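Side-chain contacts in TRAP-type C4-dicarboxylate:H+ symport system substrate-binding component DctP (Shewanella oneidensis, PDB 4MX6), which binds succinate and probably delivers it, as the periplasmic solute-binding component of a TRAP transport system, to the membrane-embedded part of the transporter: residues M54-K57 and F58-L61; D125-N128 and R129-G133; K199-F202 and S203-F206; S257-A260 and D261-K264; N278-A281 and A282-N286. All coordinates share one frame; numbering follows the deposited sequence.

Contact 1: M54-K57 and F58-L61; sequences MALK and FKEL
Four consecutive i to i+4 backbone bonds, from Phe58 N to Met54 O through Leu61 N to Lys57 O, run through this turn of helix 50-65, all nearly straight. On its surface Lys57 reaches forward over the next turn. Its CG stands anti to the backbone N (chi1 -178°) and the chain then bends at chi2 (62°), which brings the end of the chain slantwise across Leu61: Lys57 CE lies 3.9 Å from Leu61 CD2. Glu60 crosses Lys57 at about a right angle, with Lys57 CD 4.0 Å from Glu60 OE1. The charged ends do not pair directly, Lys57 NZ being 4.6 Å from Glu60 OE1. A water joins them instead, accepting from Lys57 NZ at 2.9 Å and donating to Glu60 OE1 at 2.8 Å. Leu56 CD2 lies 4.3 Å from Lys59 CD, while the Lys59 ammonium goes on to Glu63 and the carbonyl of Val72. The helix is the crossover of a beta-alpha-beta unit: Ala55 and Phe58 pack on Phe41 of strand 37-42 and on strand 70-75, Phe58 also meets Phe97 edge-to-face, and Met54 and Lys57 lie against helix 260-295.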
loop_
_atom_site.group_PDB
_atom_site.type_symbol
_atom_site.label_atom_id
_atom_site.label_comp_id
_atom_site.label_asym_id
_atom_site.label_seq_id
_atom_site.Cartn_x
_atom_site.Cartn_y
_atom_site.Cartn_z
ATOM N N MET A 54 4.232 3.247 12.499
ATOM C CA MET A 54 4.544 4.610 12.056
ATOM C C MET A 54 3.583 5.603 12.704
ATOM O O MET A 54 4.000 6.646 13.213
ATOM C CB MET A 54 4.494 4.701 10.530
ATOM C CG MET A 54 4.641 6.108 9.979
ATOM S SD MET A 54 3.049 6.906 9.763
ATOM C CE MET A 54 3.566 8.580 9.414
ATOM N N ALA A 55 2.288 5.290 12.701
ATOM C CA ALA A 55 1.301 6.226 13.235
ATOM C C ALA A 55 1.508 6.426 14.740
ATOM O O ALA A 55 1.418 7.554 15.241
ATOM C CB ALA A 55 -0.107 5.732 12.931
ATOM N N LEU A 56 1.760 5.336 15.472
ATOM C CA LEU A 56 1.996 5.451 16.918
ATOM C C LEU A 56 3.308 6.167 17.225
ATOM O O LEU A 56 3.382 6.926 18.185
ATOM C CB LEU A 56 1.976 4.070 17.568
ATOM C CG LEU A 56 0.590 3.433 17.706
ATOM C CD1 LEU A 56 0.719 2.045 18.304
ATOM C CD2 LEU A 56 -0.363 4.286 18.531
ATOM N N LYS A 57 4.342 5.957 16.418
ATOM C CA LYS A 57 5.590 6.683 16.631
ATOM C C LYS A 57 5.375 8.181 16.433
ATOM O O LYS A 57 5.891 9.005 17.196
ATOM C CB LYS A 57 6.680 6.157 15.692
ATOM C CG LYS A 57 8.042 6.821 15.864
ATOM C CD LYS A 57 8.633 6.587 17.251
ATOM C CE LYS A 57 10.072 7.054 17.339
ATOM N NZ LYS A 57 10.669 6.756 18.657
ATOM N N PHE A 58 4.597 8.544 15.419
ATOM C CA PHE A 58 4.271 9.946 15.164
ATOM C C PHE A 58 3.557 10.548 16.378
ATOM O O PHE A 58 3.912 11.639 16.844
ATOM C CB PHE A 58 3.449 10.044 13.880
ATOM C CG PHE A 58 2.955 11.432 13.548
ATOM C CD1 PHE A 58 3.827 12.487 13.339
ATOM C CD2 PHE A 58 1.605 11.650 13.381
ATOM C CE1 PHE A 58 3.351 13.730 13.013
ATOM C CE2 PHE A 58 1.132 12.900 13.042
ATOM C CZ PHE A 58 2.006 13.935 12.860
ATOM N N LYS A 59 2.574 9.831 16.918
ATOM C CA LYS A 59 1.905 10.246 18.147
ATOM C C LYS A 59 2.903 10.470 19.277
ATOM O O LYS A 59 2.850 11.491 19.962
ATOM C CB LYS A 59 0.887 9.181 18.552
ATOM C CG LYS A 59 0.260 9.382 19.922
ATOM C CD LYS A 59 -0.683 8.242 20.263
ATOM C CE LYS A 59 -1.317 8.387 21.638
ATOM N NZ LYS A 59 -2.149 9.606 21.732
ATOM N N GLU A 60 3.798 9.513 19.487
ATOM C CA GLU A 60 4.756 9.590 20.577
ATOM C C GLU A 60 5.659 10.806 20.429
ATOM O O GLU A 60 5.871 11.556 21.384
ATOM C CB GLU A 60 5.587 8.302 20.637
ATOM C CG GLU A 60 4.780 7.107 21.109
ATOM C CD GLU A 60 5.452 5.771 20.884
ATOM O OE1 GLU A 60 6.673 5.772 20.663
ATOM O OE2 GLU A 60 4.748 4.729 20.952
ATOM N N LEU A 61 6.162 11.030 19.220
ATOM C CA LEU A 61 7.094 12.128 18.995
ATOM C C LEU A 61 6.405 13.478 19.123
ATOM O O LEU A 61 6.979 14.417 19.685
ATOM C CB LEU A 61 7.793 12.004 17.641
ATOM C CG LEU A 61 8.726 10.805 17.507
ATOM C CD1 LEU A 61 9.395 10.896 16.158
ATOM C CD2 LEU A 61 9.753 10.769 18.614
HETATM O O HOH W 1 8.952 7.442 20.887
#

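Contact 2: D125-N128 and R129-G133; sequences DAVN and RFQQG
Val127 and Gln131, an i to i+4 pair near the end of the short helix 124-132 in this periplasmic solute-binding fold, run alongside one another in the same direction. Gln131, extended beyond CG, carries its amide past the valine, with Gln131 NE2 3.5 Å from Val127 CG1, and continues to Asp245 and His155, which hold both ends of the buried amide. Asn128 crosses Gln131 nearly perpendicularly, their amide planes 74° apart, whereas the Gln132 amide, on a chain bent at its second torsion, is turned only 22° from that of Asn128. There Asn128 ND2 lies 4.0 Å from Gln132 CG. In one of its two conformers Arg129 bends at chi3 (-96°) and folds back over the preceding turn, where Asp125 O lies 3.7 Å above the Arg129 guanidinium plane, over its centre. Phe130 leads away to helix 328-337 and the ring of Phe115. One water gathers the three amides: it donates to Asn128 OD1 at 2.7 Å and to Gln131 OE1 at 2.8 Å, and accepts from Gln132 NE2 at 2.9 Å.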
loop_
_atom_site.group_PDB
_atom_site.type_symbol
_atom_site.label_atom_id
_atom_site.label_comp_id
_atom_site.label_asym_id
_atom_site.label_seq_id
_atom_site.Cartn_x
_atom_site.Cartn_y
_atom_site.Cartn_z
ATOM N N ASP A 125 14.226 -2.206 -2.841
ATOM C CA ASP A 125 15.333 -1.299 -3.116
ATOM C C ASP A 125 15.044 -0.468 -4.376
ATOM O O ASP A 125 15.313 0.743 -4.412
ATOM C CB ASP A 125 16.652 -2.064 -3.261
ATOM C CG ASP A 125 17.175 -2.613 -1.935
ATOM O OD1 ASP A 125 16.916 -2.006 -0.875
ATOM O OD2 ASP A 125 17.853 -3.665 -1.958
ATOM N N ALA A 126 14.500 -1.112 -5.407
ATOM C CA ALA A 126 14.166 -0.405 -6.644
ATOM C C ALA A 126 13.015 0.573 -6.409
ATOM O O ALA A 126 13.040 1.702 -6.898
ATOM C CB ALA A 126 13.814 -1.400 -7.736
ATOM N N VAL A 127 12.013 0.137 -5.648
ATOM C CA VAL A 127 10.904 1.018 -5.303
ATOM C C VAL A 127 11.416 2.287 -4.637
ATOM O O VAL A 127 11.045 3.408 -4.999
ATOM C CB VAL A 127 9.922 0.300 -4.334
ATOM C CG1 VAL A 127 8.877 1.254 -3.841
ATOM C CG2 VAL A 127 9.280 -0.898 -5.016
ATOM N N ASN A 128 12.275 2.101 -3.647
ATOM C CA ASN A 128 12.806 3.223 -2.900
ATOM C C ASN A 128 13.620 4.173 -3.793
ATOM O O ASN A 128 13.499 5.389 -3.688
ATOM C CB ASN A 128 13.653 2.747 -1.738
ATOM C CG ASN A 128 13.927 3.836 -0.770
ATOM O OD1 ASN A 128 13.025 4.267 -0.052
ATOM N ND2 ASN A 128 15.169 4.286 -0.718
ATOM N N ARG A 129 14.461 3.622 -4.664
ATOM C CA ARG A 129 15.232 4.475 -5.560
ATOM C C ARG A 129 14.307 5.317 -6.435
ATOM O O ARG A 129 14.533 6.518 -6.632
ATOM C CB ARG A 129 16.183 3.646 -6.428
ATOM C CG ARG A 129 17.482 3.271 -5.742
ATOM C CD ARG A 129 18.458 2.613 -6.709
ATOM N NE ARG A 129 18.395 1.156 -6.633
ATOM C CZ ARG A 129 18.885 0.445 -5.620
ATOM N NH1 ARG A 129 19.463 1.054 -4.594
ATOM N NH2 ARG A 129 18.795 -0.877 -5.624
ATOM N N PHE A 130 13.262 4.696 -6.970
ATOM C CA PHE A 130 12.313 5.437 -7.798
ATOM C C PHE A 130 11.628 6.538 -6.979
ATOM O O PHE A 130 11.531 7.681 -7.409
ATOM C CB PHE A 130 11.281 4.507 -8.417
ATOM C CG PHE A 130 10.232 5.224 -9.209
ATOM C CD1 PHE A 130 10.513 5.741 -10.463
ATOM C CD2 PHE A 130 8.963 5.407 -8.693
ATOM C CE1 PHE A 130 9.530 6.404 -11.189
ATOM C CE2 PHE A 130 7.989 6.084 -9.407
ATOM C CZ PHE A 130 8.267 6.576 -10.658
ATOM N N GLN A 131 11.168 6.196 -5.783
ATOM C CA GLN A 131 10.509 7.167 -4.914
ATOM C C GLN A 131 11.384 8.365 -4.571
ATOM O O GLN A 131 10.889 9.484 -4.478
ATOM C CB GLN A 131 10.044 6.497 -3.627
ATOM C CG GLN A 131 8.788 5.650 -3.833
ATOM C CD GLN A 131 8.482 4.745 -2.654
ATOM O OE1 GLN A 131 9.291 4.580 -1.734
ATOM N NE2 GLN A 131 7.313 4.131 -2.683
ATOM N N GLN A 132 12.678 8.122 -4.350
ATOM C CA GLN A 132 13.607 9.172 -3.936
ATOM C C GLN A 132 14.194 9.948 -5.112
ATOM O O GLN A 132 14.803 10.997 -4.911
ATOM C CB GLN A 132 14.728 8.582 -3.076
ATOM C CG GLN A 132 14.221 8.037 -1.736
ATOM C CD GLN A 132 13.450 9.080 -0.943
ATOM O OE1 GLN A 132 13.954 10.156 -0.695
ATOM N NE2 GLN A 132 12.223 8.762 -0.551
ATOM N N GLY A 133 14.018 9.434 -6.325
ATOM C CA GLY A 133 14.436 10.136 -7.530
ATOM C C GLY A 133 13.473 11.247 -7.896
ATOM O O GLY A 133 12.461 11.476 -7.245
HETATM O O HOH W 2 11.064 6.071 -0.251
#

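Contact 3: K199-F202 and S203-F206; sequences KKPF and SEVF
Glu204 swings its carboxylate obliquely across the Pro201 ring, bringing Glu204 OE2 to 3.4 Å from Pro201 CG. The glutamate is extended beyond CG, and its other oxygen, OE1, lies 3.7 Å from Lys200 CD. Lys200 bends at its second torsion and crosses Glu204 at a slant, but its ammonium stops short of a salt bridge, with Lys200 NZ 4.4 Å from Glu204 OE1. A water spans the interval, accepting from the lysine and donating to Glu204 OE1. The Phe202 side chain leaves the turn on a different course, its CG anti to the backbone N (chi1 -174°); Val205 CG2 approaches the ring at an angle, 4.4 Å from Phe202 CD1. Two bonds close the turn, Glu204 N to Pro201 O at 3.0 Å and Val205 N to Phe202 O at 3.1 Å. Both donors stand above the acceptor's carbonyl plane, by 44° and 57°. A second water links Phe202 O to Phe206 N. Around the turn, Phe202 N bonds to Asp83, and Lys200 O receives Arg179 NE. This entry into helix 205-210 forms part of the succinate pocket: the Phe202 side chain comes within about 3 Å of the bound ligand, beside the binding residues Arg179, Asn219 and Asn223.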
loop_
_atom_site.group_PDB
_atom_site.type_symbol
_atom_site.label_atom_id
_atom_site.label_comp_id
_atom_site.label_asym_id
_atom_site.label_seq_id
_atom_site.Cartn_x
_atom_site.Cartn_y
_atom_site.Cartn_z
ATOM N N LYS A 199 -13.295 -4.998 -6.788
ATOM C CA LYS A 199 -12.788 -3.926 -5.938
ATOM C C LYS A 199 -13.565 -3.911 -4.627
ATOM O O LYS A 199 -14.781 -3.765 -4.634
ATOM C CB LYS A 199 -12.913 -2.570 -6.641
ATOM C CG LYS A 199 -12.093 -2.434 -7.922
ATOM C CD LYS A 199 -12.368 -1.111 -8.619
ATOM C CE LYS A 199 -11.655 -1.027 -9.957
ATOM N NZ LYS A 199 -11.900 0.266 -10.625
ATOM N N LYS A 200 -12.862 -4.048 -3.509
ATOM C CA LYS A 200 -13.494 -4.041 -2.190
ATOM C C LYS A 200 -12.573 -3.387 -1.171
ATOM O O LYS A 200 -11.360 -3.486 -1.283
ATOM C CB LYS A 200 -13.808 -5.466 -1.713
ATOM C CG LYS A 200 -14.828 -6.223 -2.541
ATOM C CD LYS A 200 -16.219 -5.659 -2.354
ATOM C CE LYS A 200 -17.239 -6.421 -3.167
ATOM N NZ LYS A 200 -18.627 -5.984 -2.868
ATOM N N PRO A 201 -13.147 -2.751 -0.142
ATOM C CA PRO A 201 -12.317 -2.156 0.915
ATOM C C PRO A 201 -11.583 -3.217 1.737
ATOM O O PRO A 201 -12.066 -4.343 1.920
ATOM C CB PRO A 201 -13.331 -1.411 1.772
ATOM C CG PRO A 201 -14.608 -2.040 1.490
ATOM C CD PRO A 201 -14.580 -2.519 0.084
ATOM N N PHE A 202 -10.437 -2.822 2.269
ATOM C CA PHE A 202 -9.564 -3.729 2.987
ATOM C C PHE A 202 -10.276 -4.396 4.151
ATOM O O PHE A 202 -10.028 -5.563 4.433
ATOM C CB PHE A 202 -8.344 -2.969 3.486
ATOM C CG PHE A 202 -7.300 -3.829 4.127
ATOM C CD1 PHE A 202 -6.647 -4.814 3.397
ATOM C CD2 PHE A 202 -6.950 -3.648 5.455
ATOM C CE1 PHE A 202 -5.649 -5.568 3.976
ATOM C CE2 PHE A 202 -5.943 -4.401 6.029
ATOM C CZ PHE A 202 -5.305 -5.376 5.290
ATOM N N SER A 203 -11.151 -3.668 4.839
ATOM C CA SER A 203 -11.823 -4.212 6.016
ATOM C C SER A 203 -12.666 -5.454 5.731
ATOM O O SER A 203 -12.973 -6.214 6.650
ATOM C CB SER A 203 -12.693 -3.127 6.642
ATOM O OG SER A 203 -13.760 -2.776 5.780
ATOM N N GLU A 204 -13.049 -5.665 4.472
ATOM C CA GLU A 204 -13.906 -6.793 4.114
ATOM C C GLU A 204 -13.152 -8.048 3.694
ATOM O O GLU A 204 -13.750 -9.093 3.508
ATOM C CB GLU A 204 -14.805 -6.392 2.944
ATOM C CG GLU A 204 -15.810 -5.300 3.257
ATOM C CD GLU A 204 -16.751 -5.034 2.092
ATOM O OE1 GLU A 204 -16.894 -5.914 1.228
ATOM O OE2 GLU A 204 -17.354 -3.949 2.043
ATOM N N VAL A 205 -11.849 -7.952 3.490
ATOM C CA VAL A 205 -11.142 -9.007 2.779
ATOM C C VAL A 205 -11.182 -10.346 3.510
ATOM O O VAL A 205 -11.461 -11.372 2.897
ATOM C CB VAL A 205 -9.698 -8.606 2.450
ATOM C CG1 VAL A 205 -8.974 -9.743 1.772
ATOM C CG2 VAL A 205 -9.707 -7.384 1.541
ATOM N N PHE A 206 -10.922 -10.360 4.812
ATOM C CA PHE A 206 -10.935 -11.618 5.535
ATOM C C PHE A 206 -12.274 -12.345 5.355
ATOM O O PHE A 206 -12.311 -13.537 5.056
ATOM C CB PHE A 206 -10.637 -11.451 7.029
ATOM C CG PHE A 206 -10.761 -12.738 7.785
ATOM C CD1 PHE A 206 -9.684 -13.609 7.880
ATOM C CD2 PHE A 206 -11.965 -13.119 8.343
ATOM C CE1 PHE A 206 -9.803 -14.821 8.534
ATOM C CE2 PHE A 206 -12.088 -14.331 8.998
ATOM C CZ PHE A 206 -11.005 -15.181 9.096
HETATM O O HOH W 3 -19.189 -6.484 -0.019
HETATM O O HOH W 4 -9.726 -7.944 6.064
#

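Contact 4: S257-A260 and D261-K264; sequences SLPA and DKRK
Arg263 curls back past Leu258 and Ala260 at the start of helix 260-295, where Pro259 is the N-cap residue. Its CB sits 3.9 Å from Leu258 CB, and CG faces Leu258 CD1 at 4.1 Å. The chain runs straight to CD and bends at chi3 (-53°), bringing the guanidinium back over the preceding loop. NE bonds to Trp255 O, and the guanidinium makes a cation-pi contact with the Trp255 indole. CZ lies 3.6 Å from Leu258 O, and Arg263 NH2 comes within 2.8 Å of that same oxygen, at an angle too poor for a hydrogen bond. NH1 rests 3.8 Å from Ala260 CA, and Ala260 N lies over one guanidinium face. A water bonded to Ala260 O reaches NH1 only weakly. A methionine here, lacking the guanidinium, would probably leave Trp255 O and the indole without their partner and weaken the loop's hold on the helix. On another flank Lys262 CG packs 3.6 Å from Pro259 CG, its ammonium continuing to a salt bridge with Glu69. Through these residues the helix start is tied to its surroundings: Arg263 holds Trp255 of helix 252-257, while Leu258, Pro259 and Lys262 lean on Tyr70 of strand 70-75.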
loop_
_atom_site.group_PDB
_atom_site.type_symbol
_atom_site.label_atom_id
_atom_site.label_comp_id
_atom_site.label_asym_id
_atom_site.label_seq_id
_atom_site.Cartn_x
_atom_site.Cartn_y
_atom_site.Cartn_z
ATOM N N SER A 257 -2.976 25.755 8.020
ATOM C CA SER A 257 -3.561 26.312 9.246
ATOM C C SER A 257 -2.590 26.265 10.423
ATOM O O SER A 257 -2.825 26.906 11.452
ATOM C CB SER A 257 -4.853 25.576 9.615
ATOM O OG SER A 257 -4.610 24.336 10.256
ATOM N N LEU A 258 -1.512 25.504 10.286
ATOM C CA LEU A 258 -0.519 25.417 11.352
ATOM C C LEU A 258 0.428 26.612 11.336
ATOM O O LEU A 258 0.806 27.092 10.267
ATOM C CB LEU A 258 0.318 24.153 11.191
ATOM C CG LEU A 258 -0.424 22.830 11.353
ATOM C CD1 LEU A 258 0.435 21.674 10.874
ATOM C CD2 LEU A 258 -0.817 22.624 12.800
ATOM N N PRO A 259 0.832 27.090 12.522
ATOM C CA PRO A 259 1.905 28.088 12.509
ATOM C C PRO A 259 3.183 27.443 11.987
ATOM O O PRO A 259 3.418 26.252 12.193
ATOM C CB PRO A 259 2.040 28.517 13.979
ATOM C CG PRO A 259 1.251 27.578 14.769
ATOM C CD PRO A 259 0.420 26.708 13.881
ATOM N N ALA A 260 4.010 28.219 11.302
ATOM C CA ALA A 260 5.136 27.635 10.578
ATOM C C ALA A 260 6.121 26.881 11.471
ATOM O O ALA A 260 6.671 25.842 11.068
ATOM C CB ALA A 260 5.856 28.713 9.788
ATOM N N ASP A 261 6.343 27.384 12.684
ATOM C CA ASP A 261 7.291 26.733 13.578
ATOM C C ASP A 261 6.761 25.386 14.078
ATOM O O ASP A 261 7.495 24.391 14.094
ATOM C CB ASP A 261 7.770 27.658 14.726
ATOM C CG ASP A 261 6.665 28.531 15.339
ATOM O OD1 ASP A 261 5.469 28.172 15.300
ATOM O OD2 ASP A 261 7.031 29.614 15.873
ATOM N N LYS A 262 5.478 25.331 14.409
ATOM C CA LYS A 262 4.868 24.087 14.850
ATOM C C LYS A 262 4.798 23.095 13.691
ATOM O O LYS A 262 5.029 21.896 13.876
ATOM C CB LYS A 262 3.468 24.346 15.421
ATOM C CG LYS A 262 3.418 25.372 16.535
ATOM C CD LYS A 262 4.352 25.026 17.654
ATOM C CE LYS A 262 4.530 26.208 18.598
ATOM N NZ LYS A 262 5.458 25.876 19.719
ATOM N N ARG A 263 4.468 23.591 12.501
ATOM C CA ARG A 263 4.428 22.746 11.315
ATOM C C ARG A 263 5.782 22.063 11.111
ATOM O O ARG A 263 5.842 20.880 10.783
ATOM C CB ARG A 263 4.051 23.561 10.076
ATOM C CG ARG A 263 3.863 22.685 8.843
ATOM C CD ARG A 263 3.664 23.468 7.552
ATOM N NE ARG A 263 2.592 24.458 7.643
ATOM C CZ ARG A 263 2.723 25.777 7.513
ATOM N NH1 ARG A 263 3.894 26.359 7.271
ATOM N NH2 ARG A 263 1.645 26.525 7.626
ATOM N N LYS A 264 6.870 22.809 11.284
ATOM C CA LYS A 264 8.198 22.245 11.099
ATOM C C LYS A 264 8.491 21.116 12.089
ATOM O O LYS A 264 9.039 20.086 11.713
ATOM C CB LYS A 264 9.243 23.348 11.220
ATOM C CG LYS A 264 10.654 22.872 11.002
ATOM C CD LYS A 264 11.628 24.026 10.991
ATOM C CE LYS A 264 13.027 23.546 10.679
ATOM N NZ LYS A 264 13.956 24.674 10.591
HETATM O O HOH W 5 6.915 25.044 8.389
#

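Contact 5: N278-A281 and A282-N286; sequences NKIA and AEKDN
Opposing first torsions bring Lys279 and Glu283 together: lysine CG is anti to its backbone N (chi1 179°), glutamate CG anti to its carbonyl carbon. The lysine stays extended until a bend at chi4 (-74°) turns its ammonium onto the carboxylate, which the extended glutamate carries back along the helix. Lys279 NZ meets Glu283 OE2 at 2.8 Å in a salt bridge, approaching on the syn side, 23° out of the carboxylate plane. The aliphatic part also touches, Lys279 CG being 3.6 Å from Glu283 OE2. A water accepts from Lys279 NZ at 2.8 Å and donates to Glu283 OE1, also at 2.8 Å, bridging the ammonium to the second carboxylate oxygen. This is an i to i+4 ion pair on the surface of the long helix 260-295. An alanine in place of Glu283 is likely to leave the Lys279 ammonium without its charged mate and free to turn. Next along, Ile280 and Lys284 keep a common course, and in one of the two conformers of Ile280 its CG2 lies 3.7 Å from Lys284 CG; the lysine bends at chi2 and its ammonium pairs with Glu287. Asn278 and Ala281 meet strand 148-158, where Asn278 OD1 accepts from His155 N. In the backbone, Lys284 N bonds to Ile280 O at 2.7 Å.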
loop_
_atom_site.group_PDB
_atom_site.type_symbol
_atom_site.label_atom_id
_atom_site.label_comp_id
_atom_site.label_asym_id
_atom_site.label_seq_id
_atom_site.Cartn_x
_atom_site.Cartn_y
_atom_site.Cartn_z
ATOM N N ASN A 278 9.530 2.327 7.935
ATOM C CA ASN A 278 10.220 1.628 6.858
ATOM C C ASN A 278 11.080 0.485 7.398
ATOM O O ASN A 278 11.174 -0.585 6.787
ATOM C CB ASN A 278 11.081 2.601 6.055
ATOM C CG ASN A 278 10.274 3.488 5.138
ATOM O OD1 ASN A 278 9.093 3.258 4.888
ATOM N ND2 ASN A 278 10.938 4.508 4.599
ATOM N N LYS A 279 11.747 0.716 8.520
ATOM C CA LYS A 279 12.542 -0.326 9.165
ATOM C C LYS A 279 11.643 -1.479 9.602
ATOM O O LYS A 279 11.936 -2.645 9.345
ATOM C CB LYS A 279 13.299 0.277 10.347
ATOM C CG LYS A 279 14.145 -0.690 11.118
ATOM C CD LYS A 279 15.041 0.066 12.083
ATOM C CE LYS A 279 15.930 -0.840 12.901
ATOM N NZ LYS A 279 15.187 -1.557 13.972
ATOM N N ILE A 280 10.532 -1.145 10.252
ATOM C CA ILE A 280 9.562 -2.147 10.673
ATOM C C ILE A 280 9.036 -2.925 9.463
ATOM O O ILE A 280 8.903 -4.147 9.521
ATOM C CB ILE A 280 8.380 -1.513 11.452
ATOM C CG1 ILE A 280 8.858 -0.898 12.777
ATOM C CG2 ILE A 280 7.286 -2.543 11.730
ATOM C CD1 ILE A 280 9.138 -1.914 13.878
ATOM N N ALA A 281 8.757 -2.238 8.361
ATOM C CA ALA A 281 8.233 -2.912 7.173
ATOM C C ALA A 281 9.163 -4.041 6.741
ATOM O O ALA A 281 8.725 -5.154 6.436
ATOM C CB ALA A 281 8.027 -1.932 6.039
ATOM N N ALA A 282 10.460 -3.762 6.712
ATOM C CA ALA A 282 11.426 -4.743 6.265
ATOM C C ALA A 282 11.525 -5.873 7.285
ATOM O O ALA A 282 11.654 -7.040 6.930
ATOM C CB ALA A 282 12.778 -4.086 6.064
ATOM N N GLU A 283 11.482 -5.529 8.569
ATOM C CA GLU A 283 11.527 -6.542 9.613
ATOM C C GLU A 283 10.300 -7.462 9.561
ATOM O O GLU A 283 10.427 -8.683 9.638
ATOM C CB GLU A 283 11.628 -5.883 10.985
ATOM C CG GLU A 283 12.945 -5.182 11.191
ATOM C CD GLU A 283 12.989 -4.258 12.401
ATOM O OE1 GLU A 283 11.921 -3.892 12.924
ATOM O OE2 GLU A 283 14.115 -3.892 12.818
ATOM N N LYS A 284 9.115 -6.879 9.415
ATOM C CA LYS A 284 7.877 -7.652 9.407
ATOM C C LYS A 284 7.760 -8.515 8.159
ATOM O O LYS A 284 7.190 -9.594 8.208
ATOM C CB LYS A 284 6.660 -6.733 9.547
ATOM C CG LYS A 284 6.531 -6.123 10.919
ATOM C CD LYS A 284 6.299 -7.190 11.965
ATOM C CE LYS A 284 6.029 -6.587 13.309
ATOM N NZ LYS A 284 5.897 -7.636 14.359
ATOM N N ASP A 285 8.322 -8.076 7.047
ATOM C CA ASP A 285 8.233 -8.870 5.854
ATOM C C ASP A 285 8.887 -10.232 6.109
ATOM O O ASP A 285 8.351 -11.272 5.708
ATOM C CB ASP A 285 8.882 -8.139 4.712
ATOM C CG ASP A 285 8.538 -8.757 3.409
ATOM O OD1 ASP A 285 7.409 -8.544 2.930
ATOM O OD2 ASP A 285 9.386 -9.513 2.897
ATOM N N ASN A 286 10.038 -10.240 6.777
ATOM C CA ASN A 286 10.709 -11.489 7.132
ATOM C C ASN A 286 10.041 -12.225 8.304
ATOM O O ASN A 286 9.818 -13.433 8.231
ATOM C CB ASN A 286 12.188 -11.221 7.418
ATOM C CG ASN A 286 13.012 -11.035 6.140
ATOM O OD1 ASN A 286 12.690 -11.586 5.083
ATOM N ND2 ASN A 286 14.086 -10.258 6.239
HETATM O O HOH W 6 12.405 -1.629 14.505
#

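From the N terminus the five contacts follow in series, none nesting or crossing, and each closes only a local turn of its own. Contact 1 lies in helix 50-65, between strands 37-42 and 70-75; contact 2 in helix 124-132; contact 3 at the passage from strand 196-199 into helix 205-210. Contacts 4 and 5 share helix 260-295, with centres about 31 Å apart. That helix relates several of them: contact 1 packs on it directly, contact 4 joins its start to strand 70-75, and contact 5 meets strand 148-158, which contact 2 also touches, both at His155. Contacts 2 and 3 lie on opposite sides of the chain's centre, and contact 3 borders the succinate.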